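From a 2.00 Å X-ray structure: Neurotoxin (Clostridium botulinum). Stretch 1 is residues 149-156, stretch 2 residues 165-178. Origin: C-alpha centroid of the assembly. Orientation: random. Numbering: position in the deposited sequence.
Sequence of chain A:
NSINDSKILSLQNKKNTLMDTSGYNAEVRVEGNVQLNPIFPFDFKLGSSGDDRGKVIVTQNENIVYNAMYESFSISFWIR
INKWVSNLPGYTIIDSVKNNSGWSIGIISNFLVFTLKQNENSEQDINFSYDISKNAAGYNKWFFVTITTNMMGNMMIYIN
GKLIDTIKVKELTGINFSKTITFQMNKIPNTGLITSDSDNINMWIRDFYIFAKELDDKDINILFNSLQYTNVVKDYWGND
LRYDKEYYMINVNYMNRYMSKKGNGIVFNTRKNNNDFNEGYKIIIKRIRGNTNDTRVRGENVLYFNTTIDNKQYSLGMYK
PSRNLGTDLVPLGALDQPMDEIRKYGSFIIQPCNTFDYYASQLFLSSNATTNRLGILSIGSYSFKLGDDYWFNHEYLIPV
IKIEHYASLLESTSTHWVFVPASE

Stretch 1, residues 149-156: TNMMGNMM
Stretch 2, residues 165-178: DTIKVKELTGINFS

The apolar centre of this contact gathers around Val169 and two methionines. Val169, buried and pointing toward the other stretch with chi1 t, follows directly on the strand 165-168 and packs against the 150-153 turn: its CG2 lies 3.4 Å from Asn150 O and 4.0 Å from Met155 CB, while its CG1 stands 3.8 Å from Met151 O. A compact, branched side chain suits a place touched from several directions at once.

Met151 starts sideways and then bends, all three chi angles in m, so that its end comes nearer. Its CE lies 4.1 Å from each of three atoms, Leu172 CD1, Ile175 CG2 and Phe177 CZ, meeting the Phe177 ring at its edge, near the ring plane; its SD sits 5.5 Å from the centroid of the Phe177 ring. The flexible thioether thus reaches residues well beyond the paired strands. Leu172 (m, t) and Ile175 (t, t) are the two ends of a type II turn, closed by Ile175 N to Leu172 O at 3.0 Å, in which Gly174 takes phi/psi 106/-17, where a CB would jam against the preceding carbonyl O. Met155 (t, t, m) and Ile167 (p, t) share one face of the sheet, with Met155 CE 3.7 Å from Ile167 CD1.

Beside this packing runs the backbone ladder. Strands 154-156 and 165-168 are antiparallel, at 162°, with axes approaching to 4.4 Å. Met155 and Ile167 form the hydrogen-bonded pair, CA to CA 5.3 Å: Met155 N donates to Ile167 O at 2.7 Å, and Ile167 N to Met155 O at 2.9 Å. Val169 N extends the ladder to Gly153 O at 2.8 Å. The non-hydrogen-bonded pairs, Asn154 with Lys168 and Met156 with Thr166, each bring their CA atoms to 4.2 Å. Thr166 CA also approaches Met155 O at 3.2 Å in a CA-H...O contact.

A type I turn from Asn150 to Gly153 leads into strand 154-156. Gly153 N bonds Asn150 O at 2.7 Å, and Asn150 OD1, with chi1 t, accepts from Met152 N at 2.8 Å. At Gly153 (-138/-124), a CB would clash with Asn150 CG, so glycine fits.

Toward the polar edge, Met156 and Thr166 share the other face, Met156 CG lying 3.6 Å from Thr166 OG1. Asn154, chi1 m, brings OD1 to 3.1 Å from Lys168 CA. Exposed Lys168 (t, p, t, t) curls its end back, NZ giving a weak hydrogen bond to Met152 O at 3.4 Å. Altogether 625 Å² is buried, both sides summed.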

# COMPACT_ATOMS: atom_id res chain seq x y z
N THR A 149 22.79 5.13 -6.66
CA THR A 149 23.99 5.82 -6.21
C THR A 149 25.13 5.79 -7.21
O THR A 149 25.52 4.73 -7.69
CB THR A 149 24.52 5.21 -4.89
OG1 THR A 149 23.57 5.41 -3.83
CG2 THR A 149 25.85 5.86 -4.49
N ASN A 150 25.64 6.97 -7.53
CA ASN A 150 26.78 7.11 -8.42
C ASN A 150 27.82 7.78 -7.52
O ASN A 150 27.67 8.95 -7.17
CB ASN A 150 26.46 8.03 -9.60
CG ASN A 150 27.64 8.18 -10.55
OD1 ASN A 150 28.80 8.12 -10.14
ND2 ASN A 150 27.35 8.40 -11.82
N MET A 151 28.85 7.04 -7.13
CA MET A 151 29.88 7.58 -6.24
C MET A 151 30.59 8.81 -6.79
O MET A 151 31.27 9.52 -6.05
CB MET A 151 30.89 6.48 -5.89
CG MET A 151 30.30 5.35 -5.05
SD MET A 151 29.51 5.91 -3.50
CE MET A 151 30.95 6.19 -2.47
N MET A 152 30.44 9.07 -8.08
CA MET A 152 31.05 10.26 -8.67
C MET A 152 29.94 11.18 -9.17
O MET A 152 30.19 12.14 -9.91
CB MET A 152 32.00 9.88 -9.82
CG MET A 152 31.87 8.46 -10.34
SD MET A 152 32.82 7.24 -9.41
CE MET A 152 34.32 7.17 -10.37
N GLY A 153 28.71 10.89 -8.75
CA GLY A 153 27.58 11.70 -9.15
C GLY A 153 26.63 11.96 -8.00
O GLY A 153 27.03 12.47 -6.95
N ASN A 154 25.36 11.61 -8.18
CA ASN A 154 24.36 11.82 -7.15
C ASN A 154 23.86 10.54 -6.48
O ASN A 154 24.05 9.43 -6.97
CB ASN A 154 23.13 12.54 -7.70
CG ASN A 154 23.45 13.90 -8.25
OD1 ASN A 154 24.19 14.68 -7.64
ND2 ASN A 154 22.87 14.22 -9.40
N MET A 155 23.20 10.76 -5.35
CA MET A 155 22.59 9.71 -4.54
C MET A 155 21.12 10.12 -4.68
O MET A 155 20.78 11.28 -4.46
CB MET A 155 23.03 9.87 -3.08
CG MET A 155 23.08 8.60 -2.26
SD MET A 155 23.35 8.94 -0.49
CE MET A 155 24.55 10.26 -0.52
N MET A 156 20.25 9.19 -5.07
CA MET A 156 18.83 9.52 -5.24
C MET A 156 17.92 8.44 -4.66
O MET A 156 18.24 7.25 -4.69
CB MET A 156 18.50 9.68 -6.73
CG MET A 156 19.44 10.59 -7.51
SD MET A 156 18.92 10.80 -9.24
CE MET A 156 19.50 9.29 -9.96
N ASP A 165 14.15 12.48 -3.35
CA ASP A 165 15.26 13.33 -2.96
C ASP A 165 16.51 12.98 -3.77
O ASP A 165 16.63 11.87 -4.31
CB ASP A 165 15.52 13.16 -1.46
CG ASP A 165 16.48 14.20 -0.89
OD1 ASP A 165 16.47 15.36 -1.37
OD2 ASP A 165 17.23 13.87 0.05
N THR A 166 17.43 13.92 -3.88
CA THR A 166 18.65 13.70 -4.62
C THR A 166 19.73 14.64 -4.12
O THR A 166 19.46 15.80 -3.84
CB THR A 166 18.44 13.95 -6.13
OG1 THR A 166 19.71 14.11 -6.78
CG2 THR A 166 17.60 15.19 -6.36
N ILE A 167 20.95 14.12 -3.97
CA ILE A 167 22.07 14.93 -3.52
C ILE A 167 23.38 14.44 -4.12
O ILE A 167 23.56 13.25 -4.37
CB ILE A 167 22.22 14.94 -1.98
CG1 ILE A 167 22.74 13.59 -1.49
CG2 ILE A 167 20.87 15.24 -1.32
CD1 ILE A 167 23.04 13.57 -0.00
N LYS A 168 24.28 15.39 -4.33
CA LYS A 168 25.61 15.12 -4.88
C LYS A 168 26.43 14.37 -3.82
O LYS A 168 26.51 14.79 -2.66
CB LYS A 168 26.27 16.46 -5.24
CG LYS A 168 27.75 16.41 -5.58
CD LYS A 168 28.04 15.73 -6.91
CE LYS A 168 29.53 15.90 -7.28
NZ LYS A 168 29.92 15.21 -8.55
N VAL A 169 27.01 13.24 -4.22
CA VAL A 169 27.82 12.45 -3.30
C VAL A 169 29.10 13.22 -2.99
O VAL A 169 29.79 13.69 -3.90
CB VAL A 169 28.18 11.08 -3.91
CG1 VAL A 169 29.10 10.30 -2.97
CG2 VAL A 169 26.90 10.28 -4.16
N LYS A 170 29.42 13.37 -1.71
CA LYS A 170 30.62 14.09 -1.31
C LYS A 170 31.83 13.16 -1.32
O LYS A 170 31.70 11.96 -1.54
CB LYS A 170 30.44 14.72 0.08
CG LYS A 170 30.39 13.72 1.23
CD LYS A 170 30.35 14.42 2.59
CE LYS A 170 30.49 13.42 3.74
NZ LYS A 170 30.51 14.07 5.09
N GLU A 171 33.01 13.72 -1.08
CA GLU A 171 34.22 12.92 -1.05
C GLU A 171 34.16 12.02 0.18
O GLU A 171 34.10 12.50 1.31
CB GLU A 171 35.45 13.83 -0.98
CG GLU A 171 36.77 13.07 -0.95
CD GLU A 171 37.10 12.40 -2.27
OE1 GLU A 171 37.96 11.49 -2.27
OE2 GLU A 171 36.52 12.78 -3.31
N LEU A 172 34.16 10.71 -0.05
CA LEU A 172 34.09 9.74 1.04
C LEU A 172 35.27 8.77 1.00
O LEU A 172 35.12 7.60 1.32
CB LEU A 172 32.78 8.94 0.95
CG LEU A 172 31.46 9.71 1.00
CD1 LEU A 172 30.31 8.78 0.68
CD2 LEU A 172 31.28 10.34 2.37
N THR A 173 36.44 9.26 0.59
CA THR A 173 37.62 8.39 0.51
C THR A 173 37.82 7.58 1.77
O THR A 173 37.77 8.11 2.88
CB THR A 173 38.91 9.19 0.23
OG1 THR A 173 38.80 10.50 0.80
CG2 THR A 173 39.16 9.27 -1.26
N GLY A 174 38.04 6.28 1.59
CA GLY A 174 38.24 5.40 2.72
C GLY A 174 37.03 4.52 2.95
O GLY A 174 37.12 3.51 3.63
N ILE A 175 35.90 4.91 2.36
CA ILE A 175 34.69 4.12 2.53
C ILE A 175 34.96 2.72 2.00
O ILE A 175 35.48 2.53 0.90
CB ILE A 175 33.48 4.76 1.79
CG1 ILE A 175 32.19 4.01 2.16
CG2 ILE A 175 33.70 4.77 0.28
CD1 ILE A 175 30.93 4.77 1.82
N ASN A 176 34.63 1.73 2.82
CA ASN A 176 34.85 0.34 2.47
C ASN A 176 33.50 -0.39 2.52
O ASN A 176 32.90 -0.53 3.59
CB ASN A 176 35.83 -0.29 3.47
CG ASN A 176 36.38 -1.62 3.01
OD1 ASN A 176 35.62 -2.54 2.68
ND2 ASN A 176 37.70 -1.74 2.99
N PHE A 177 33.03 -0.83 1.37
CA PHE A 177 31.75 -1.52 1.31
C PHE A 177 31.84 -2.98 1.75
O PHE A 177 32.78 -3.69 1.40
CB PHE A 177 31.17 -1.42 -0.11
CG PHE A 177 30.68 -0.04 -0.44
CD1 PHE A 177 29.62 0.52 0.26
CD2 PHE A 177 31.30 0.71 -1.44
CE1 PHE A 177 29.18 1.81 -0.02
CE2 PHE A 177 30.86 2.00 -1.74
CZ PHE A 177 29.81 2.55 -1.03
N SER A 178 30.86 -3.39 2.54
CA SER A 178 30.78 -4.74 3.07
C SER A 178 30.07 -5.68 2.10
O SER A 178 29.21 -5.27 1.33
CB SER A 178 30.04 -4.74 4.40
OG SER A 178 29.68 -6.05 4.81